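Periplasmic binding protein (Sulfurospirillum deleyianum, PDB 4PAG) probably serves as the substrate-capturing component of an ABC transporter, belonging to the periplasmic binding proteins related to those for iron-siderophore and vitamin B12 uptake. Local coordinates at residues Pro28-Val36 with Phe266-Phe275. Numbering follows the deposited sequence.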
ATOM      1  N   PRO A  28       3.712   6.542  -5.660  1.00 14.82           N
ATOM      2  CA  PRO A  28       4.229   5.212  -5.343  1.00 15.09           C
ATOM      3  C   PRO A  28       3.219   4.048  -5.425  1.00 14.62           C
ATOM      4  O   PRO A  28       3.595   2.974  -5.885  1.00 16.30           O
ATOM      5  CB  PRO A  28       4.789   5.388  -3.925  1.00 15.29           C
ATOM      6  CG  PRO A  28       5.196   6.818  -3.876  1.00 16.07           C
ATOM      7  CD  PRO A  28       4.118   7.534  -4.645  1.00 15.53           C
ATOM      8  N   PRO A  29       1.946   4.249  -5.010  1.00 14.26           N
ATOM      9  CA  PRO A  29       1.003   3.132  -5.192  1.00 15.27           C
ATOM     10  C   PRO A  29       0.971   2.624  -6.642  1.00 15.10           C
ATOM     11  O   PRO A  29       0.850   1.413  -6.889  1.00 15.23           O
ATOM     12  CB  PRO A  29      -0.355   3.757  -4.832  1.00 16.68           C
ATOM     13  CG  PRO A  29      -0.034   4.932  -3.981  1.00 16.49           C
ATOM     14  CD  PRO A  29       1.280   5.448  -4.477  1.00 15.36           C
ATOM     15  N   ILE A  30       1.094   3.551  -7.585  1.00 13.44           N
ATOM     16  CA  ILE A  30       1.036   3.223  -9.008  1.00 14.95           C
ATOM     17  C   ILE A  30       2.361   2.677  -9.521  1.00 14.32           C
ATOM     18  O   ILE A  30       2.397   1.649 -10.199  1.00 15.59           O
ATOM     19  CB  ILE A  30       0.663   4.447  -9.868  1.00 15.74           C
ATOM     20  CG1 ILE A  30      -0.561   5.184  -9.304  1.00 18.88           C
ATOM     21  CG2 ILE A  30       0.439   4.020 -11.313  1.00 15.14           C
ATOM     22  CD1 ILE A  30      -1.821   4.348  -9.178  1.00 21.98           C
ATOM     23  N   SER A  31       3.447   3.379  -9.215  1.00 14.54           N
ATOM     24  CA  SER A  31       4.777   2.944  -9.606  1.00 15.79           C
ATOM     25  C   SER A  31       5.100   1.545  -9.065  1.00 15.29           C
ATOM     26  O   SER A  31       5.632   0.725  -9.799  1.00 15.17           O
ATOM     27  CB  SER A  31       5.823   3.966  -9.158  1.00 18.72           C
ATOM     28  OG  SER A  31       5.557   5.201  -9.808  1.00 27.36           O
ATOM     29  N   PHE A  32       4.762   1.270  -7.801  1.00 14.75           N
ATOM     30  CA  PHE A  32       5.015  -0.057  -7.218  1.00 14.59           C
ATOM     31  C   PHE A  32       4.252  -1.152  -7.967  1.00 14.35           C
ATOM     32  O   PHE A  32       4.768  -2.241  -8.188  1.00 15.61           O
ATOM     33  CB  PHE A  32       4.638  -0.091  -5.725  1.00 15.29           C
ATOM     34  CG  PHE A  32       5.572   0.672  -4.811  1.00 15.07           C
ATOM     35  CD1 PHE A  32       6.575   1.503  -5.292  1.00 15.80           C
ATOM     36  CD2 PHE A  32       5.406   0.573  -3.432  1.00 15.65           C
ATOM     37  CE1 PHE A  32       7.407   2.195  -4.417  1.00 16.63           C
ATOM     38  CE2 PHE A  32       6.234   1.264  -2.555  1.00 14.74           C
ATOM     39  CZ  PHE A  32       7.231   2.081  -3.047  1.00 16.63           C
HETATM   40  N   MSE A  33       3.022  -0.858  -8.364  1.00 15.20           N
HETATM   41  CA  MSE A  33       2.174  -1.819  -9.075  1.00 17.59           C
HETATM   42  C   MSE A  33       2.683  -2.073 -10.478  1.00 16.68           C
HETATM   43  O   MSE A  33       2.698  -3.216 -10.954  1.00 15.85           O
HETATM   44  CB  MSE A  33       0.757  -1.253  -9.079  1.00 19.79           C
HETATM   45  CG  MSE A  33      -0.240  -2.165  -9.776  1.00 23.01           C
HETATM   46 SE   MSE A  33      -2.067  -1.630  -9.257  1.00 30.46          SE
HETATM   47  CE  MSE A  33      -1.944   0.323  -9.395  1.00 24.87           C
ATOM     48  N   ILE A  34       3.113  -1.017 -11.159  1.00 16.61           N
ATOM     49  CA  ILE A  34       3.714  -1.183 -12.485  1.00 17.25           C
ATOM     50  C   ILE A  34       4.973  -2.043 -12.376  1.00 16.13           C
ATOM     51  O   ILE A  34       5.227  -2.888 -13.240  1.00 15.73           O
ATOM     52  CB  ILE A  34       4.056   0.166 -13.143  1.00 17.58           C
ATOM     53  CG1 ILE A  34       2.776   0.965 -13.427  1.00 18.43           C
ATOM     54  CG2 ILE A  34       4.828  -0.053 -14.441  1.00 17.94           C
ATOM     55  CD1 ILE A  34       3.015   2.425 -13.782  1.00 17.97           C
ATOM     56  N   TYR A  35       5.751  -1.840 -11.311  1.00 15.73           N
ATOM     57  CA  TYR A  35       6.968  -2.625 -11.107  1.00 15.42           C
ATOM     58  C   TYR A  35       6.688  -4.130 -11.178  1.00 14.81           C
ATOM     59  O   TYR A  35       7.369  -4.853 -11.900  1.00 14.88           O
ATOM     60  CB  TYR A  35       7.690  -2.292  -9.784  1.00 14.54           C
ATOM     61  CG  TYR A  35       8.806  -3.272  -9.581  1.00 15.22           C
ATOM     62  CD1 TYR A  35      10.036  -3.094 -10.206  1.00 15.04           C
ATOM     63  CD2 TYR A  35       8.593  -4.447  -8.875  1.00 14.80           C
ATOM     64  CE1 TYR A  35      11.035  -4.048 -10.099  1.00 16.61           C
ATOM     65  CE2 TYR A  35       9.577  -5.402  -8.764  1.00 15.81           C
ATOM     66  CZ  TYR A  35      10.797  -5.201  -9.370  1.00 17.40           C
ATOM     67  OH  TYR A  35      11.774  -6.160  -9.238  1.00 17.32           O
ATOM     68  N   VAL A  36       5.698  -4.601 -10.423  1.00 13.86           N
ATOM     69  CA  VAL A  36       5.451  -6.040 -10.344  1.00 14.11           C
ATOM     70  C   VAL A  36       4.851  -6.611 -11.634  1.00 15.18           C
ATOM     71  O   VAL A  36       4.972  -7.797 -11.876  1.00 14.37           O
ATOM     72  CB  VAL A  36       4.615  -6.460  -9.098  1.00 14.53           C
ATOM     73  CG1 VAL A  36       5.442  -6.284  -7.828  1.00 14.62           C
ATOM     74  CG2 VAL A  36       3.298  -5.710  -9.010  1.00 14.19           C
ATOM     75  N   PHE A 266       8.528  -3.142  -0.119  1.00 13.77           N
ATOM     76  CA  PHE A 266       7.493  -2.127  -0.067  1.00 12.98           C
ATOM     77  C   PHE A 266       6.703  -2.339   1.225  1.00 13.00           C
ATOM     78  O   PHE A 266       6.516  -3.473   1.670  1.00 12.34           O
ATOM     79  CB  PHE A 266       6.509  -2.261  -1.233  1.00 13.59           C
ATOM     80  CG  PHE A 266       7.118  -2.201  -2.608  1.00 13.82           C
ATOM     81  CD1 PHE A 266       8.250  -1.433  -2.891  1.00 14.68           C
ATOM     82  CD2 PHE A 266       6.490  -2.869  -3.659  1.00 14.93           C
ATOM     83  CE1 PHE A 266       8.760  -1.374  -4.187  1.00 14.33           C
ATOM     84  CE2 PHE A 266       6.992  -2.806  -4.950  1.00 14.72           C
ATOM     85  CZ  PHE A 266       8.126  -2.052  -5.216  1.00 13.66           C
ATOM     86  N   ASN A 267       6.207  -1.253   1.800  1.00 12.39           N
ATOM     87  CA  ASN A 267       5.424  -1.328   3.039  1.00 12.28           C
ATOM     88  C   ASN A 267       4.167  -2.181   2.858  1.00 13.34           C
ATOM     89  O   ASN A 267       3.450  -2.048   1.855  1.00 13.98           O
ATOM     90  CB  ASN A 267       5.046   0.079   3.470  1.00 12.71           C
ATOM     91  CG  ASN A 267       4.644   0.161   4.930  1.00 12.65           C
ATOM     92  OD1 ASN A 267       3.546  -0.273   5.323  1.00 11.11           O
ATOM     93  ND2 ASN A 267       5.516   0.745   5.742  1.00 12.24           N
ATOM     94  N   TRP A 268       3.903  -3.059   3.826  1.00 14.42           N
ATOM     95  CA  TRP A 268       2.776  -3.980   3.745  1.00 14.50           C
ATOM     96  C   TRP A 268       1.408  -3.315   3.931  1.00 13.61           C
ATOM     97  O   TRP A 268       0.410  -3.897   3.523  1.00 13.78           O
ATOM     98  CB  TRP A 268       2.921  -5.137   4.756  1.00 15.33           C
ATOM     99  CG  TRP A 268       3.920  -6.187   4.359  1.00 14.82           C
ATOM    100  CD1 TRP A 268       4.933  -6.062   3.448  1.00 15.13           C
ATOM    101  CD2 TRP A 268       4.020  -7.513   4.885  1.00 13.96           C
ATOM    102  NE1 TRP A 268       5.636  -7.229   3.361  1.00 15.00           N
ATOM    103  CE2 TRP A 268       5.104  -8.136   4.237  1.00 14.23           C
ATOM    104  CE3 TRP A 268       3.298  -8.238   5.841  1.00 13.62           C
ATOM    105  CZ2 TRP A 268       5.481  -9.455   4.508  1.00 13.51           C
ATOM    106  CZ3 TRP A 268       3.678  -9.542   6.107  1.00 12.86           C
ATOM    107  CH2 TRP A 268       4.758 -10.130   5.448  1.00 13.30           C
ATOM    108  N   THR A 269       1.341  -2.124   4.530  1.00 13.35           N
ATOM    109  CA  THR A 269       0.025  -1.514   4.827  1.00 14.95           C
ATOM    110  C   THR A 269      -0.200  -0.046   4.438  1.00 13.80           C
ATOM    111  O   THR A 269      -1.352   0.355   4.263  1.00 15.26           O
ATOM    112  CB  THR A 269      -0.374  -1.699   6.317  1.00 15.22           C
ATOM    113  OG1 THR A 269       0.371  -0.802   7.150  1.00 16.17           O
ATOM    114  CG2 THR A 269      -0.132  -3.123   6.771  1.00 16.83           C
ATOM    115  N   ASP A 270       0.860   0.746   4.278  1.00 14.10           N
ATOM    116  CA  ASP A 270       0.715   2.202   4.143  1.00 14.33           C
ATOM    117  C   ASP A 270       2.046   2.868   3.739  1.00 14.74           C
ATOM    118  O   ASP A 270       3.103   2.258   3.861  1.00 15.34           O
ATOM    119  CB  ASP A 270       0.238   2.760   5.491  1.00 14.48           C
ATOM    120  CG  ASP A 270      -0.276   4.181   5.409  1.00 14.70           C
ATOM    121  OD1 ASP A 270      -0.606   4.655   4.300  1.00 15.88           O
ATOM    122  OD2 ASP A 270      -0.369   4.825   6.479  1.00 15.10           O
ATOM    123  N   ARG A 271       1.991   4.105   3.242  1.00 13.02           N
ATOM    124  CA  ARG A 271       3.196   4.902   3.005  1.00 14.79           C
ATOM    125  C   ARG A 271       4.133   4.208   2.004  1.00 15.17           C
ATOM    126  O   ARG A 271       5.327   4.075   2.254  1.00 15.72           O
ATOM    127  CB  ARG A 271       3.939   5.178   4.335  1.00 15.85           C
ATOM    128  CG  ARG A 271       3.064   5.639   5.488  1.00 15.77           C
ATOM    129  CD  ARG A 271       2.337   6.953   5.210  1.00 17.21           C
ATOM    130  NE  ARG A 271       1.293   7.206   6.202  1.00 18.73           N
ATOM    131  CZ  ARG A 271       0.603   8.343   6.321  1.00 16.27           C
ATOM    132  NH1 ARG A 271       0.847   9.383   5.532  1.00 15.18           N
ATOM    133  NH2 ARG A 271      -0.336   8.445   7.249  1.00 17.07           N
ATOM    134  N   PRO A 272       3.598   3.793   0.842  1.00 13.72           N
ATOM    135  CA  PRO A 272       2.272   4.063   0.308  1.00 14.46           C
ATOM    136  C   PRO A 272       1.213   2.976   0.526  1.00 13.73           C
ATOM    137  O   PRO A 272       1.547   1.807   0.726  1.00 11.57           O
ATOM    138  CB  PRO A 272       2.543   4.129  -1.188  1.00 15.72           C
ATOM    139  CG  PRO A 272       3.590   3.072  -1.382  1.00 16.62           C
ATOM    140  CD  PRO A 272       4.443   3.101  -0.146  1.00 15.33           C
ATOM    141  N   PRO A 273      -0.069   3.365   0.428  1.00 14.91           N
ATOM    142  CA  PRO A 273      -1.118   2.397   0.141  1.00 16.43           C
ATOM    143  C   PRO A 273      -0.751   1.718  -1.175  1.00 17.47           C
ATOM    144  O   PRO A 273      -0.306   2.392  -2.099  1.00 19.30           O
ATOM    145  CB  PRO A 273      -2.374   3.252  -0.042  1.00 18.00           C
ATOM    146  CG  PRO A 273      -2.032   4.607   0.432  1.00 18.91           C
ATOM    147  CD  PRO A 273      -0.550   4.752   0.378  1.00 16.38           C
ATOM    148  N   SER A 274      -0.871   0.401  -1.248  1.00 17.43           N
ATOM    149  CA  SER A 274      -0.531  -0.312  -2.473  1.00 16.87           C
ATOM    150  C   SER A 274      -1.105  -1.724  -2.483  1.00 16.23           C
ATOM    151  O   SER A 274      -1.682  -2.194  -1.494  1.00 13.19           O
ATOM    152  CB  SER A 274       0.991  -0.397  -2.651  1.00 16.40           C
ATOM    153  OG  SER A 274       1.545  -1.431  -1.843  1.00 15.11           O
ATOM    154  N   PHE A 275      -0.914  -2.386  -3.618  1.00 14.98           N
ATOM    155  CA  PHE A 275      -1.270  -3.790  -3.792  1.00 13.91           C
ATOM    156  C   PHE A 275      -0.675  -4.721  -2.716  1.00 12.73           C
ATOM    157  O   PHE A 275      -1.160  -5.833  -2.531  1.00 12.85           O
ATOM    158  CB  PHE A 275      -0.799  -4.262  -5.167  1.00 13.98           C
ATOM    159  CG  PHE A 275       0.671  -4.487  -5.233  1.00 13.19           C
ATOM    160  CD1 PHE A 275       1.529  -3.452  -5.540  1.00 13.75           C
ATOM    161  CD2 PHE A 275       1.206  -5.737  -4.930  1.00 12.38           C
ATOM    162  CE1 PHE A 275       2.902  -3.662  -5.567  1.00 14.87           C
ATOM    163  CE2 PHE A 275       2.567  -5.946  -4.950  1.00 13.51           C
ATOM    164  CZ  PHE A 275       3.423  -4.906  -5.275  1.00 13.76           C
TER
HETATM  165  O   HOH W   1      -0.716  -0.508  -5.753  1.00 17.48           O
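Phe32 and Phe266 lie face to face, probably at the junction of the two lobes of this periplasmic binding protein fold, where helix 28-37 meets the loop leading from strand 258-260 to helix 277-288. Their ring centroids are 3.7 Å apart and the planes are only 10° from parallel. Phe32 CB adds a CH-pi contact over the same Phe266 ring. With CG turned anti to the carbonyl carbon (chi1 -72°), the Phe32 ring enters between Phe266 on one face and Pro28 CB, offset over the other, bringing its CE2 to 3.4 Å from Pro272 CG. Pro272 follows a cis peptide bond, and its CG also packs on Pro28 CB, 3.6 Å away. This cluster is the tightly packed part; shortening Phe32 to an alanine is likely to leave Phe266 without its stacking partner and open a gap beside Pro272. Val36 sets CG2 over one face of the Phe275 ring, while its CG1 meets Phe275 CZ at 3.5 Å; Phe304 of helix 297-309 also packs on Phe275. The looser side is at Tyr35, which is partly exposed: its CD2 only reaches Phe266 CZ at 4.4 Å, and its hydroxyl is engaged by Ser62. At the buried proline end, Pro273 O faces the Pro29 ring and has no polar partner. Close by, one water donates to Pro29 O at 2.7 Å and accepts from Phe275 N at 2.9 Å.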